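Local structure of actin binding protein family protein (Entamoeba histolytica HM-1:IMSS, 6K2F) at residues A[20-25]-A[46-51]. The protein probably binds ADP-actin monomers and so inhibits polymerization, this chain being the N-terminal ADF-homology domain of twinfilin. Numbering follows the deposited sequence.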
loop_
_atom_site.group_PDB
_atom_site.type_symbol
_atom_site.label_atom_id
_atom_site.label_comp_id
_atom_site.label_asym_id
_atom_site.label_seq_id
_atom_site.Cartn_x
_atom_site.Cartn_y
_atom_site.Cartn_z
ATOM N N ASN A 20 -4.864 3.754 -2.264
ATOM C CA ASN A 20 -3.445 4.148 -2.493
ATOM C C ASN A 20 -2.707 4.340 -1.164
ATOM O O ASN A 20 -1.745 5.111 -1.106
ATOM C CB ASN A 20 -3.304 5.403 -3.360
ATOM C CG ASN A 20 -4.003 6.622 -2.792
ATOM O OD1 ASN A 20 -4.705 6.540 -1.780
ATOM N ND2 ASN A 20 -3.827 7.754 -3.454
ATOM N N GLY A 21 -3.088 3.580 -0.163
ATOM C CA GLY A 21 -2.420 3.520 1.149
ATOM C C GLY A 21 -2.997 2.349 1.898
ATOM O O GLY A 21 -3.995 1.778 1.409
ATOM N N ARG A 22 -2.446 2.027 3.058
ATOM C CA ARG A 22 -2.885 0.835 3.806
ATOM C C ARG A 22 -3.640 1.233 5.073
ATOM O O ARG A 22 -4.659 0.585 5.370
ATOM C CB ARG A 22 -1.693 -0.062 4.123
ATOM C CG ARG A 22 -2.093 -1.315 4.890
ATOM C CD ARG A 22 -3.060 -2.228 4.145
ATOM N NE ARG A 22 -2.419 -2.842 2.998
ATOM C CZ ARG A 22 -3.025 -3.588 2.095
ATOM N NH1 ARG A 22 -4.328 -3.811 2.156
ATOM N NH2 ARG A 22 -2.331 -4.090 1.089
ATOM N N PHE A 23 -3.105 2.134 5.893
ATOM C CA PHE A 23 -3.814 2.425 7.150
ATOM C C PHE A 23 -3.598 3.854 7.626
ATOM O O PHE A 23 -2.653 4.524 7.243
ATOM C CB PHE A 23 -3.470 1.389 8.218
ATOM C CG PHE A 23 -2.070 1.342 8.760
ATOM C CD1 PHE A 23 -1.642 2.229 9.726
ATOM C CD2 PHE A 23 -1.241 0.284 8.434
ATOM C CE1 PHE A 23 -0.400 2.078 10.312
ATOM C CE2 PHE A 23 0.000 0.133 9.031
ATOM C CZ PHE A 23 0.419 1.034 9.965
ATOM N N ILE A 24 -4.529 4.244 8.480
ATOM C CA ILE A 24 -4.551 5.572 9.141
ATOM C C ILE A 24 -4.610 5.316 10.634
ATOM O O ILE A 24 -5.482 4.591 11.078
ATOM C CB ILE A 24 -5.749 6.412 8.685
ATOM C CG1 ILE A 24 -5.754 6.597 7.169
ATOM C CG2 ILE A 24 -5.761 7.735 9.438
ATOM C CD1 ILE A 24 -7.084 7.101 6.608
ATOM N N GLN A 25 -3.654 5.848 11.368
ATOM C CA GLN A 25 -3.694 5.807 12.842
ATOM C C GLN A 25 -4.384 7.082 13.279
ATOM O O GLN A 25 -4.072 8.151 12.685
ATOM C CB GLN A 25 -2.307 5.730 13.456
ATOM C CG GLN A 25 -2.338 5.585 14.974
ATOM C CD GLN A 25 -0.936 5.441 15.501
ATOM O OE1 GLN A 25 0.010 5.980 14.937
ATOM N NE2 GLN A 25 -0.804 4.719 16.592
ATOM N N ASP A 46 -0.977 -9.162 4.153
ATOM C CA ASP A 46 -0.444 -9.994 5.261
ATOM C C ASP A 46 0.806 -9.334 5.854
ATOM O O ASP A 46 0.867 -9.172 7.088
ATOM C CB ASP A 46 -0.133 -11.406 4.774
ATOM C CG ASP A 46 -1.369 -12.230 4.445
ATOM O OD1 ASP A 46 -2.432 -12.006 5.059
ATOM O OD2 ASP A 46 -1.266 -13.089 3.566
ATOM N N ALA A 47 1.768 -8.959 5.005
ATOM C CA ALA A 47 3.012 -8.279 5.422
ATOM C C ALA A 47 2.651 -6.966 6.117
ATOM O O ALA A 47 3.229 -6.639 7.166
ATOM C CB ALA A 47 3.885 -8.016 4.224
ATOM N N ASP A 48 1.692 -6.231 5.562
ATOM C CA ASP A 48 1.394 -4.876 6.065
ATOM C C ASP A 48 0.797 -4.946 7.478
ATOM O O ASP A 48 0.920 -3.956 8.226
ATOM C CB ASP A 48 0.482 -4.094 5.118
ATOM C CG ASP A 48 1.133 -3.621 3.823
ATOM O OD1 ASP A 48 2.347 -3.924 3.564
ATOM O OD2 ASP A 48 0.400 -2.950 3.054
ATOM N N LEU A 49 0.168 -6.063 7.858
ATOM C CA LEU A 49 -0.416 -6.156 9.218
ATOM C C LEU A 49 0.679 -5.891 10.254
ATOM O O LEU A 49 0.383 -5.276 11.292
ATOM C CB LEU A 49 -1.075 -7.522 9.429
ATOM C CG LEU A 49 -2.457 -7.665 8.792
ATOM C CD1 LEU A 49 -2.890 -9.121 8.767
ATOM C CD2 LEU A 49 -3.469 -6.803 9.530
ATOM N N ASP A 50 1.907 -6.339 9.990
ATOM C CA ASP A 50 2.998 -6.202 10.981
ATOM C C ASP A 50 3.440 -4.734 11.086
ATOM O O ASP A 50 4.048 -4.371 12.133
ATOM C CB ASP A 50 4.144 -7.146 10.648
ATOM C CG ASP A 50 3.839 -8.589 11.011
ATOM O OD1 ASP A 50 2.969 -8.804 11.877
ATOM O OD2 ASP A 50 4.492 -9.492 10.442
ATOM N N LEU A 51 3.179 -3.899 10.078
ATOM C CA LEU A 51 3.593 -2.462 10.138
ATOM C C LEU A 51 2.880 -1.742 11.282
ATOM O O LEU A 51 3.435 -0.765 11.803
ATOM C CB LEU A 51 3.286 -1.774 8.806
ATOM C CG LEU A 51 4.079 -2.300 7.616
ATOM C CD1 LEU A 51 3.601 -1.633 6.336
ATOM C CD2 LEU A 51 5.575 -2.085 7.821
#
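Arg22 reaches over to the short helix 45-49 and closes a salt bridge with Asp48, its NE lying 2.8 Å from Asp48 OD2. The N-H points fairly straight at the oxygen (159°), which sits in the guanidinium plane at its edge and is met on its anti side. The two flat groups are nonetheless steeply turned, 67° apart, and a single carboxylate oxygen takes the bond. Arg22 starts out with CG anti to the backbone N (chi1 -180°), then bends at chi2 and chi3, curling the chain around that oxygen; its CG passes 3.5 Å from Asp48 OD2. One residue on, where strand 23-29 begins, Phe23 turns the edge of its ring toward Leu51, CE2 lying 3.8 Å from Leu51 CB and CZ 3.9 Å from Leu51 C, while Tyr55 meets the same ring edge-to-face.

Further out, the Thr42 hydroxyl bonds Asp48 OD1, so both carboxylate oxygens have partners, and on the arginine NH2 bonds Thr42 O while NH1 bonds Arg67 O and forms a salt bridge with Glu69; this web probably fixes the guanidinium's rotation. Arg22 and Phe23 sit together opposite Glu39 of strand 32-39, a classic beta bulge. The contact thus ties a bulged strand of the central mixed sheet to a short helix packed against it, within the ADF-homology fold of the cofilin and twinfilin family.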